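Local coordinates for oxidoreductase (Azotobacter vinelandii, PDB 7D5M), which binds NAD in a Rossmann domain and, as an inositol dehydrogenase homologue, is probably an NAD-dependent oxidoreductase of the Gfo/Idh/MocA family, at residues T92-H97 with E114-F119; H110-K115 with G139-Y144. All coordinates share one frame; numbering follows the deposited sequence.

Contact 1. Residues T92-H97 with E114-F119. With NAD (nicotinamide-adenine-dinucleotide), chain B.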
ATOM      1  N   THR A  92      -0.913  22.916  29.336  1.00 13.78           N
ATOM      2  CA  THR A  92       0.177  22.698  30.313  1.00 13.68           C
ATOM      3  C   THR A  92       0.401  21.199  30.435  1.00 14.39           C
ATOM      4  O   THR A  92      -0.345  20.401  29.882  1.00 14.10           O
ATOM      5  CB  THR A  92      -0.165  23.339  31.659  1.00 13.88           C
ATOM      6  OG1 THR A  92      -1.432  22.810  32.057  1.00 13.77           O
ATOM      7  CG2 THR A  92      -0.212  24.850  31.598  1.00 14.03           C
ATOM      8  N   PRO A  93       1.457  20.756  31.135  1.00 15.02           N
ATOM      9  CA  PRO A  93       1.574  19.337  31.477  1.00 15.68           C
ATOM     10  C   PRO A  93       0.388  18.852  32.328  1.00 15.64           C
ATOM     11  O   PRO A  93      -0.263  19.648  32.983  1.00 15.05           O
ATOM     12  CB  PRO A  93       2.909  19.261  32.223  1.00 15.99           C
ATOM     13  CG  PRO A  93       3.680  20.474  31.732  1.00 16.20           C
ATOM     14  CD  PRO A  93       2.623  21.547  31.549  1.00 15.92           C
ATOM     15  N   ASN A  94       0.161  17.540  32.306  1.00 15.78           N
ATOM     16  CA  ASN A  94      -1.070  16.860  32.787  1.00 16.77           C
ATOM     17  C   ASN A  94      -1.376  17.241  34.238  1.00 16.50           C
ATOM     18  O   ASN A  94      -2.565  17.424  34.541  1.00 16.26           O
ATOM     19  CB  ASN A  94      -0.942  15.342  32.696  1.00 17.55           C
ATOM     20  CG  ASN A  94      -0.785  14.860  31.275  1.00 17.88           C
ATOM     21  OD1 ASN A  94      -0.987  15.620  30.332  1.00 17.87           O
ATOM     22  ND2 ASN A  94      -0.411  13.597  31.121  1.00 19.45           N
ATOM     23  N   GLY A  95      -0.336  17.362  35.075  1.00 16.79           N
ATOM     24  CA  GLY A  95      -0.460  17.569  36.534  1.00 17.19           C
ATOM     25  C   GLY A  95      -1.206  18.836  36.911  1.00 17.42           C
ATOM     26  O   GLY A  95      -1.706  18.908  38.051  1.00 17.57           O
ATOM     27  N   THR A  96      -1.284  19.822  36.015  1.00 16.87           N
ATOM     28  CA  THR A  96      -1.882  21.148  36.317  1.00 15.96           C
ATOM     29  C   THR A  96      -3.266  21.303  35.664  1.00 14.88           C
ATOM     30  O   THR A  96      -3.900  22.341  35.908  1.00 15.18           O
ATOM     31  CB  THR A  96      -0.934  22.285  35.910  1.00 17.14           C
ATOM     32  OG1 THR A  96      -0.633  22.126  34.523  1.00 16.35           O
ATOM     33  CG2 THR A  96       0.338  22.308  36.734  1.00 18.00           C
ATOM     34  N   HIS A  97      -3.739  20.333  34.876  1.00 14.27           N
ATOM     35  CA  HIS A  97      -5.021  20.453  34.125  1.00 13.82           C
ATOM     36  C   HIS A  97      -6.182  20.676  35.098  1.00 13.75           C
ATOM     37  O   HIS A  97      -7.025  21.537  34.834  1.00 12.88           O
ATOM     38  CB  HIS A  97      -5.298  19.215  33.273  1.00 13.38           C
ATOM     39  CG  HIS A  97      -4.388  19.074  32.105  1.00 13.14           C
ATOM     40  ND1 HIS A  97      -4.553  18.072  31.184  1.00 13.27           N
ATOM     41  CD2 HIS A  97      -3.315  19.794  31.710  1.00 13.20           C
ATOM     42  CE1 HIS A  97      -3.612  18.165  30.268  1.00 13.25           C
ATOM     43  NE2 HIS A  97      -2.844  19.219  30.560  1.00 13.37           N
ATOM     44  N   GLU A 114      -6.548  20.189  27.369  1.00 15.98           N
ATOM     45  CA  GLU A 114      -5.736  19.107  26.778  1.00 17.05           C
ATOM     46  C   GLU A 114      -6.022  17.804  27.517  1.00 18.08           C
ATOM     47  O   GLU A 114      -6.292  17.836  28.733  1.00 17.65           O
ATOM     48  CB  GLU A 114      -4.258  19.457  26.820  1.00 17.38           C
ATOM     49  CG  GLU A 114      -3.760  19.952  25.500  1.00 18.11           C
ATOM     50  CD  GLU A 114      -4.074  19.044  24.321  1.00 18.77           C
ATOM     51  OE1 GLU A 114      -4.692  17.961  24.515  1.00 20.41           O
ATOM     52  OE2 GLU A 114      -3.724  19.428  23.220  1.00 16.75           O
ATOM     53  N   LYS A 115      -6.013  16.692  26.786  1.00 18.65           N
ATOM     54  CA  LYS A 115      -6.178  15.356  27.405  1.00 20.93           C
ATOM     55  C   LYS A 115      -4.894  15.048  28.173  1.00 21.98           C
ATOM     56  O   LYS A 115      -3.818  15.455  27.750  1.00 21.16           O
ATOM     57  CB  LYS A 115      -6.517  14.315  26.337  1.00 21.94           C
ATOM     58  CG  LYS A 115      -5.497  14.196  25.216  1.00 24.22           C
ATOM     59  CD  LYS A 115      -5.427  12.810  24.626  1.00 27.55           C
ATOM     60  CE  LYS A 115      -4.301  11.965  25.188  1.00 27.21           C
ATOM     61  NZ  LYS A 115      -2.980  12.603  24.965  1.00 29.34           N
ATOM     62  N   PRO A 116      -4.962  14.416  29.368  1.00 25.04           N
ATOM     63  CA  PRO A 116      -6.221  14.052  30.004  1.00 24.89           C
ATOM     64  C   PRO A 116      -6.763  15.195  30.867  1.00 24.68           C
ATOM     65  O   PRO A 116      -6.019  16.066  31.272  1.00 24.77           O
ATOM     66  CB  PRO A 116      -5.790  12.866  30.871  1.00 26.25           C
ATOM     67  CG  PRO A 116      -4.423  13.280  31.368  1.00 26.22           C
ATOM     68  CD  PRO A 116      -3.813  14.065  30.221  1.00 26.37           C
ATOM     69  N   LEU A 117      -8.061  15.160  31.131  1.00 22.68           N
ATOM     70  CA  LEU A 117      -8.741  16.111  32.036  1.00 22.35           C
ATOM     71  C   LEU A 117      -7.943  16.228  33.338  1.00 20.59           C
ATOM     72  O   LEU A 117      -7.787  17.349  33.850  1.00 21.04           O
ATOM     73  CB  LEU A 117     -10.146  15.568  32.294  1.00 23.33           C
ATOM     74  CG  LEU A 117     -11.276  16.582  32.357  1.00 24.27           C
ATOM     75  CD1 LEU A 117     -11.205  17.590  31.215  1.00 23.94           C
ATOM     76  CD2 LEU A 117     -12.607  15.850  32.341  1.00 24.42           C
ATOM     77  N   CYS A 118      -7.491  15.093  33.876  1.00 18.82           N
ATOM     78  CA  CYS A 118      -6.859  15.005  35.216  1.00 18.02           C
ATOM     79  C   CYS A 118      -6.425  13.558  35.489  1.00 17.80           C
ATOM     80  O   CYS A 118      -6.644  12.697  34.606  1.00 16.44           O
ATOM     81  CB  CYS A 118      -7.830  15.491  36.282  1.00 18.19           C
ATOM     82  SG  CYS A 118      -9.452  14.698  36.148  1.00 18.64           S
ATOM     83  N   PHE A 119      -5.830  13.315  36.659  1.00 18.03           N
ATOM     84  CA  PHE A 119      -5.210  12.018  37.045  1.00 19.21           C
ATOM     85  C   PHE A 119      -6.277  11.012  37.511  1.00 18.12           C
ATOM     86  O   PHE A 119      -6.134   9.812  37.209  1.00 17.93           O
ATOM     87  CB  PHE A 119      -4.196  12.185  38.183  1.00 20.75           C
ATOM     88  CG  PHE A 119      -2.919  12.925  37.870  1.00 23.58           C
ATOM     89  CD1 PHE A 119      -2.577  13.276  36.578  1.00 24.90           C
ATOM     90  CD2 PHE A 119      -2.029  13.228  38.891  1.00 25.24           C
ATOM     91  CE1 PHE A 119      -1.386  13.937  36.316  1.00 26.06           C
ATOM     92  CE2 PHE A 119      -0.838  13.892  38.626  1.00 26.14           C
ATOM     93  CZ  PHE A 119      -0.521  14.241  37.336  1.00 26.06           C
TER
HETATM   94  PA  NAD B 500       5.389  20.380  26.522  1.00 22.31           P
HETATM   95  O1A NAD B 500       6.214  20.035  27.722  1.00 23.28           O
HETATM   96  O2A NAD B 500       5.952  20.234  25.143  1.00 20.27           O
HETATM   97  O5B NAD B 500       4.831  21.875  26.701  1.00 21.11           O
HETATM   98  C5B NAD B 500       4.441  22.417  28.002  1.00 19.22           C
HETATM   99  C4B NAD B 500       4.264  23.907  27.846  1.00 18.31           C
HETATM  100  O4B NAD B 500       3.530  24.447  28.975  1.00 17.49           O
HETATM  101  C3B NAD B 500       5.566  24.716  27.792  1.00 17.91           C
HETATM  102  O3B NAD B 500       5.394  25.842  26.944  1.00 16.96           O
HETATM  103  C2B NAD B 500       5.748  25.119  29.259  1.00 17.11           C
HETATM  104  O2B NAD B 500       6.580  26.237  29.464  1.00 16.39           O
HETATM  105  C1B NAD B 500       4.303  25.449  29.603  1.00 17.63           C
HETATM  106  N9A NAD B 500       3.985  25.421  31.023  1.00 18.69           N
HETATM  107  C8A NAD B 500       4.320  24.435  31.913  1.00 18.17           C
HETATM  108  N7A NAD B 500       3.837  24.637  33.113  1.00 18.83           N
HETATM  109  C5A NAD B 500       3.121  25.818  33.005  1.00 19.06           C
HETATM  110  C6A NAD B 500       2.362  26.549  33.941  1.00 19.67           C
HETATM  111  N6A NAD B 500       2.175  26.164  35.206  1.00 19.35           N
HETATM  112  N1A NAD B 500       1.763  27.683  33.503  1.00 19.96           N
HETATM  113  C2A NAD B 500       1.953  28.056  32.228  1.00 19.43           C
HETATM  114  N3A NAD B 500       2.631  27.441  31.257  1.00 18.79           N
HETATM  115  C4A NAD B 500       3.201  26.313  31.717  1.00 19.04           C
HETATM  116  O3  NAD B 500       4.021  19.516  26.548  1.00 21.69           O
HETATM  117  PN  NAD B 500       3.064  19.071  25.316  1.00 21.76           P
HETATM  118  O1N NAD B 500       3.607  17.822  24.681  1.00 22.52           O
HETATM  119  O2N NAD B 500       2.813  20.268  24.448  1.00 18.56           O
HETATM  120  O5D NAD B 500       1.719  18.658  26.082  1.00 22.26           O
HETATM  121  C5D NAD B 500       0.978  19.594  26.868  1.00 20.09           C
HETATM  122  C4D NAD B 500      -0.371  18.972  27.100  1.00 20.46           C
HETATM  123  O4D NAD B 500      -0.971  18.668  25.815  1.00 20.51           O
HETATM  124  C3D NAD B 500      -0.330  17.642  27.862  1.00 19.21           C
HETATM  125  O3D NAD B 500      -1.473  17.536  28.692  1.00 19.76           O
HETATM  126  C2D NAD B 500      -0.344  16.598  26.739  1.00 20.29           C
HETATM  127  O2D NAD B 500      -0.878  15.347  27.145  1.00 18.49           O
HETATM  128  C1D NAD B 500      -1.276  17.281  25.736  1.00 21.01           C
HETATM  129  N1N NAD B 500      -1.096  16.842  24.319  1.00 20.98           N
HETATM  130  C2N NAD B 500      -2.202  16.444  23.597  1.00 21.59           C
HETATM  131  C3N NAD B 500      -2.067  15.978  22.288  1.00 20.09           C
HETATM  132  C7N NAD B 500      -3.339  15.713  21.512  1.00 19.39           C
HETATM  133  O7N NAD B 500      -4.408  16.152  21.951  1.00 17.44           O
HETATM  134  N7N NAD B 500      -3.236  15.041  20.370  1.00 15.95           N
HETATM  135  C4N NAD B 500      -0.783  15.801  21.763  1.00 21.56           C
HETATM  136  C5N NAD B 500       0.325  16.193  22.513  1.00 20.98           C
HETATM  137  C6N NAD B 500       0.128  16.842  23.712  1.00 21.30           C
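His97 reaches with its imidazole into the loop at Lys115 to Leu117, where two loops at the C-terminal edge of the Rossmann sheet meet beside the nicotinamide ribose of NAD. The second loop carries the sequence Glu-Lys-Pro, the motif of Gfo/Idh/MocA enzymes, with a cis peptide bond before Pro116. The His97 CG stands anti to its own carbonyl carbon, beside the backbone N (chi1 -70°), and this sends the ring across to the other loop. Its two nitrogens then work in different directions. ND1 donates to Pro116 O in a nearly straight bond (163°), with the oxygen at the ring edge and close to its plane; the modelled length of 2.5 Å is shorter than usual and to be taken with caution. NE2 donates back to Thr92 O over 2.8 Å; the oxygen lies in the ring plane, while NE2 stands well out of the plane of that carbonyl. The ring is bonded on both sides, which should limit its rotation, and Asn94 CA covers one of its faces, 3.7 Å above the plane. Glu114 O also comes near ND1, but at a poor angle for a bond.

Asn94 comes in at about a right angle to Pro116, its amide end against Pro116 CD, with OD1 3.2 Å away. The same OD1 receives the ribose hydroxyl O3D of NAD, although the exact place of that hydroxyl is less sure. Trp190 of helix 186-191 packs against Asn94. Lys115 O stands near the other ribose hydroxyl, and the lysine's NZ bonds to Asp205 O in helix 202-217. Farther along, Phe119 lays its ring by the loop before helix 97-106: Asn94 CB sits at the ring edge, in plane, and Phe119 CZ touches Gly95 CA at 3.4 Å.

Contact 2. Residues H110-K115 with G139-Y144. With NAD (nicotinamide-adenine-dinucleotide), chain B.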
ATOM      1  N   HIS A 110     -15.343  29.523  29.644  1.00 13.02           N
ATOM      2  CA  HIS A 110     -15.338  28.261  28.868  1.00 12.85           C
ATOM      3  C   HIS A 110     -13.894  27.772  28.753  1.00 12.44           C
ATOM      4  O   HIS A 110     -12.960  28.597  28.811  1.00 11.97           O
ATOM      5  CB  HIS A 110     -15.979  28.445  27.492  1.00 13.09           C
ATOM      6  CG  HIS A 110     -17.348  29.016  27.548  1.00 13.14           C
ATOM      7  ND1 HIS A 110     -18.439  28.276  27.942  1.00 13.75           N
ATOM      8  CD2 HIS A 110     -17.797  30.253  27.256  1.00 13.76           C
ATOM      9  CE1 HIS A 110     -19.516  29.029  27.855  1.00 14.33           C
ATOM     10  NE2 HIS A 110     -19.141  30.256  27.457  1.00 13.91           N
ATOM     11  N   VAL A 111     -13.726  26.465  28.620  1.00 12.37           N
ATOM     12  CA  VAL A 111     -12.383  25.837  28.627  1.00 11.61           C
ATOM     13  C   VAL A 111     -12.280  24.872  27.453  1.00 11.70           C
ATOM     14  O   VAL A 111     -13.271  24.167  27.138  1.00 11.31           O
ATOM     15  CB  VAL A 111     -12.100  25.130  29.968  1.00 12.13           C
ATOM     16  CG1 VAL A 111     -10.713  24.498  29.976  1.00 12.44           C
ATOM     17  CG2 VAL A 111     -12.272  26.079  31.143  1.00 12.03           C
ATOM     18  N   VAL A 112     -11.103  24.853  26.833  1.00 11.27           N
ATOM     19  CA  VAL A 112     -10.632  23.692  26.034  1.00 11.30           C
ATOM     20  C   VAL A 112      -9.437  23.116  26.782  1.00 11.81           C
ATOM     21  O   VAL A 112      -8.412  23.817  26.920  1.00 11.02           O
ATOM     22  CB  VAL A 112     -10.272  24.068  24.593  1.00 11.10           C
ATOM     23  CG1 VAL A 112      -9.802  22.839  23.832  1.00 10.70           C
ATOM     24  CG2 VAL A 112     -11.443  24.734  23.884  1.00 11.55           C
ATOM     25  N   CYS A 113      -9.583  21.897  27.284  1.00 12.42           N
ATOM     26  CA  CYS A 113      -8.566  21.260  28.148  1.00 13.92           C
ATOM     27  C   CYS A 113      -7.872  20.156  27.363  1.00 14.74           C
ATOM     28  O   CYS A 113      -8.547  19.329  26.733  1.00 14.50           O
ATOM     29  CB  CYS A 113      -9.161  20.715  29.437  1.00 14.18           C
ATOM     30  SG  CYS A 113      -7.884  20.151  30.601  1.00 15.61           S
ATOM     31  N   GLU A 114      -6.548  20.189  27.369  1.00 15.98           N
ATOM     32  CA  GLU A 114      -5.736  19.107  26.778  1.00 17.05           C
ATOM     33  C   GLU A 114      -6.022  17.804  27.517  1.00 18.08           C
ATOM     34  O   GLU A 114      -6.292  17.836  28.733  1.00 17.65           O
ATOM     35  CB  GLU A 114      -4.258  19.457  26.820  1.00 17.38           C
ATOM     36  CG  GLU A 114      -3.760  19.952  25.500  1.00 18.11           C
ATOM     37  CD  GLU A 114      -4.074  19.044  24.321  1.00 18.77           C
ATOM     38  OE1 GLU A 114      -4.692  17.961  24.515  1.00 20.41           O
ATOM     39  OE2 GLU A 114      -3.724  19.428  23.220  1.00 16.75           O
ATOM     40  N   LYS A 115      -6.013  16.692  26.786  1.00 18.65           N
ATOM     41  CA  LYS A 115      -6.178  15.356  27.405  1.00 20.93           C
ATOM     42  C   LYS A 115      -4.894  15.048  28.173  1.00 21.98           C
ATOM     43  O   LYS A 115      -3.818  15.455  27.750  1.00 21.16           O
ATOM     44  CB  LYS A 115      -6.517  14.315  26.337  1.00 21.94           C
ATOM     45  CG  LYS A 115      -5.497  14.196  25.216  1.00 24.22           C
ATOM     46  CD  LYS A 115      -5.427  12.810  24.626  1.00 27.55           C
ATOM     47  CE  LYS A 115      -4.301  11.965  25.188  1.00 27.21           C
ATOM     48  NZ  LYS A 115      -2.980  12.603  24.965  1.00 29.34           N
ATOM     49  N   GLY A 139     -14.358  21.790  26.066  1.00 12.86           N
ATOM     50  CA  GLY A 139     -13.866  20.947  24.961  1.00 12.26           C
ATOM     51  C   GLY A 139     -12.665  20.147  25.422  1.00 12.10           C
ATOM     52  O   GLY A 139     -11.924  20.645  26.290  1.00 11.12           O
ATOM     53  N   VAL A 140     -12.470  18.951  24.868  1.00 11.83           N
ATOM     54  CA  VAL A 140     -11.253  18.134  25.115  1.00 11.97           C
ATOM     55  C   VAL A 140     -10.649  17.787  23.751  1.00 12.14           C
ATOM     56  O   VAL A 140     -11.399  17.389  22.847  1.00 12.41           O
ATOM     57  CB  VAL A 140     -11.568  16.902  25.978  1.00 11.87           C
ATOM     58  CG1 VAL A 140     -10.339  16.055  26.224  1.00 12.25           C
ATOM     59  CG2 VAL A 140     -12.195  17.315  27.297  1.00 11.97           C
ATOM     60  N   THR A 141      -9.338  17.964  23.588  1.00 13.17           N
ATOM     61  CA  THR A 141      -8.694  17.919  22.244  1.00 13.74           C
ATOM     62  C   THR A 141      -8.375  16.470  21.866  1.00 12.96           C
ATOM     63  O   THR A 141      -7.195  16.149  21.597  1.00 12.39           O
ATOM     64  CB  THR A 141      -7.531  18.915  22.149  1.00 14.58           C
ATOM     65  OG1 THR A 141      -6.843  18.967  23.387  1.00 17.27           O
ATOM     66  CG2 THR A 141      -7.995  20.316  21.833  1.00 15.76           C
ATOM     67  N   TYR A 142      -9.418  15.644  21.745  1.00 12.63           N
ATOM     68  CA  TYR A 142      -9.365  14.357  21.010  1.00 12.28           C
ATOM     69  C   TYR A 142      -9.413  14.693  19.514  1.00 11.09           C
ATOM     70  O   TYR A 142     -10.447  14.502  18.856  1.00 10.85           O
ATOM     71  CB  TYR A 142     -10.506  13.441  21.447  1.00 12.94           C
ATOM     72  CG  TYR A 142     -10.347  12.851  22.824  1.00 13.22           C
ATOM     73  CD1 TYR A 142      -9.298  11.994  23.124  1.00 14.57           C
ATOM     74  CD2 TYR A 142     -11.276  13.109  23.819  1.00 13.61           C
ATOM     75  CE1 TYR A 142      -9.164  11.424  24.382  1.00 14.49           C
ATOM     76  CE2 TYR A 142     -11.160  12.546  25.078  1.00 14.47           C
ATOM     77  CZ  TYR A 142     -10.108  11.692  25.359  1.00 15.00           C
ATOM     78  OH  TYR A 142      -9.974  11.120  26.594  1.00 17.31           O
ATOM     79  N   GLY A 143      -8.314  15.254  19.021  1.00 10.62           N
ATOM     80  CA  GLY A 143      -8.242  16.001  17.758  1.00 10.26           C
ATOM     81  C   GLY A 143      -8.551  15.114  16.569  1.00 10.17           C
ATOM     82  O   GLY A 143      -9.107  15.624  15.595  1.00  9.94           O
ATOM     83  N   TYR A 144      -8.216  13.825  16.645  1.00  9.66           N
ATOM     84  CA  TYR A 144      -8.380  12.896  15.494  1.00 10.02           C
ATOM     85  C   TYR A 144      -9.865  12.764  15.158  1.00  9.87           C
ATOM     86  O   TYR A 144     -10.204  12.444  14.017  1.00  9.49           O
ATOM     87  CB  TYR A 144      -7.735  11.543  15.794  1.00 10.17           C
ATOM     88  CG  TYR A 144      -6.274  11.679  16.123  1.00  9.80           C
ATOM     89  CD1 TYR A 144      -5.337  11.883  15.120  1.00 10.22           C
ATOM     90  CD2 TYR A 144      -5.838  11.712  17.440  1.00  9.79           C
ATOM     91  CE1 TYR A 144      -3.994  12.050  15.410  1.00 10.15           C
ATOM     92  CE2 TYR A 144      -4.496  11.884  17.747  1.00 10.03           C
ATOM     93  CZ  TYR A 144      -3.575  12.062  16.729  1.00 10.19           C
ATOM     94  OH  TYR A 144      -2.254  12.239  17.004  1.00 10.45           O
TER
HETATM   95  PA  NAD B 500       5.389  20.380  26.522  1.00 22.31           P
HETATM   96  O1A NAD B 500       6.214  20.035  27.722  1.00 23.28           O
HETATM   97  O2A NAD B 500       5.952  20.234  25.143  1.00 20.27           O
HETATM   98  O5B NAD B 500       4.831  21.875  26.701  1.00 21.11           O
HETATM   99  C5B NAD B 500       4.441  22.417  28.002  1.00 19.22           C
HETATM  100  C4B NAD B 500       4.264  23.907  27.846  1.00 18.31           C
HETATM  101  O4B NAD B 500       3.530  24.447  28.975  1.00 17.49           O
HETATM  102  C3B NAD B 500       5.566  24.716  27.792  1.00 17.91           C
HETATM  103  O3B NAD B 500       5.394  25.842  26.944  1.00 16.96           O
HETATM  104  C2B NAD B 500       5.748  25.119  29.259  1.00 17.11           C
HETATM  105  O2B NAD B 500       6.580  26.237  29.464  1.00 16.39           O
HETATM  106  C1B NAD B 500       4.303  25.449  29.603  1.00 17.63           C
HETATM  107  N9A NAD B 500       3.985  25.421  31.023  1.00 18.69           N
HETATM  108  C8A NAD B 500       4.320  24.435  31.913  1.00 18.17           C
HETATM  109  N7A NAD B 500       3.837  24.637  33.113  1.00 18.83           N
HETATM  110  C5A NAD B 500       3.121  25.818  33.005  1.00 19.06           C
HETATM  111  C6A NAD B 500       2.362  26.549  33.941  1.00 19.67           C
HETATM  112  N6A NAD B 500       2.175  26.164  35.206  1.00 19.35           N
HETATM  113  N1A NAD B 500       1.763  27.683  33.503  1.00 19.96           N
HETATM  114  C2A NAD B 500       1.953  28.056  32.228  1.00 19.43           C
HETATM  115  N3A NAD B 500       2.631  27.441  31.257  1.00 18.79           N
HETATM  116  C4A NAD B 500       3.201  26.313  31.717  1.00 19.04           C
HETATM  117  O3  NAD B 500       4.021  19.516  26.548  1.00 21.69           O
HETATM  118  PN  NAD B 500       3.064  19.071  25.316  1.00 21.76           P
HETATM  119  O1N NAD B 500       3.607  17.822  24.681  1.00 22.52           O
HETATM  120  O2N NAD B 500       2.813  20.268  24.448  1.00 18.56           O
HETATM  121  O5D NAD B 500       1.719  18.658  26.082  1.00 22.26           O
HETATM  122  C5D NAD B 500       0.978  19.594  26.868  1.00 20.09           C
HETATM  123  C4D NAD B 500      -0.371  18.972  27.100  1.00 20.46           C
HETATM  124  O4D NAD B 500      -0.971  18.668  25.815  1.00 20.51           O
HETATM  125  C3D NAD B 500      -0.330  17.642  27.862  1.00 19.21           C
HETATM  126  O3D NAD B 500      -1.473  17.536  28.692  1.00 19.76           O
HETATM  127  C2D NAD B 500      -0.344  16.598  26.739  1.00 20.29           C
HETATM  128  O2D NAD B 500      -0.878  15.347  27.145  1.00 18.49           O
HETATM  129  C1D NAD B 500      -1.276  17.281  25.736  1.00 21.01           C
HETATM  130  N1N NAD B 500      -1.096  16.842  24.319  1.00 20.98           N
HETATM  131  C2N NAD B 500      -2.202  16.444  23.597  1.00 21.59           C
HETATM  132  C3N NAD B 500      -2.067  15.978  22.288  1.00 20.09           C
HETATM  133  C7N NAD B 500      -3.339  15.713  21.512  1.00 19.39           C
HETATM  134  O7N NAD B 500      -4.408  16.152  21.951  1.00 17.44           O
HETATM  135  N7N NAD B 500      -3.236  15.041  20.370  1.00 15.95           N
HETATM  136  C4N NAD B 500      -0.783  15.801  21.763  1.00 21.56           C
HETATM  137  C5N NAD B 500       0.325  16.193  22.513  1.00 20.98           C
HETATM  138  C6N NAD B 500       0.128  16.842  23.712  1.00 21.30           C
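Thr141 OG1 sits between its backbone N and carbonyl carbon (chi1 37°), and Glu114 folds back at chi2 (-52°); together these torsions carry the threonine hydroxyl to the carboxylate. Thr141 OG1 donates to Glu114 OE1 over 2.6 Å, arriving from well above the carboxylate plane, while the backbone N of Lys115 uses the anti lone pair of the same oxygen. OE1 is thus gripped by two donors, and OE2 goes to His29 NE2, which leaves the carboxylate little freedom to turn.

The backbones alongside are the last pair in the parallel Rossmann sheet, strand 110-113 beside 138-140, joined through helix 121-133 as a beta-alpha-beta crossover. Gly139 sits across from Val112; it donates its N-H to Val111 O and accepts from Cys113 N at its O, both bonds 2.8 Å long. Its O also takes a CA-H contact from Val112, and Cys113 O takes another from Val140 CA at 3.4 Å. On the Val112 side of the sheet, Val112 CG1 meets Thr141 CG2 at 3.7 Å, the two side chains crossing at about a right angle; Tyr337 and Trp333 of helix 329-349 pack there. Beyond the strands, Lys115 CD rests 4.0 Å from Tyr142 CE1, and Tyr142 in turn stacks on Tyr212.

The Glu114 carboxylate lies against the nicotinamide, OE1 3.1 Å from C2N. An alanine here would probably leave the Thr141 hydroxyl and His29 without their acceptor and open a gap beside the nicotinamide. Held by Thr141, the Lys115 N-H and His29, the carboxylate stays close to the nicotinamide, where it would be expected to offset part of the positive charge of the oxidised ring.

From the N terminus, the chain leaves strand 87-91 into the 92-97 loop, runs through helix 97-106 and strand 110-113, and returns at 114-119, where contact 1 closes the first loop. Contact 2 begins on 110-115, before contact 1 has ended, and closes only at 139-144 after helix 121-133. The two loops therefore overlap and cross, sharing Glu114 and Lys115. Contact 1 ties together, beside the cofactor, the loops that follow neighbouring strands 87-91 and 110-113; contact 2 pairs strand 110-113 with the sheet's last strand in this chain. Their centres are 10 Å apart, and they meet directly where His97 CB packs on Cys113 SG and Leu117 CD1 on Val140 CG2.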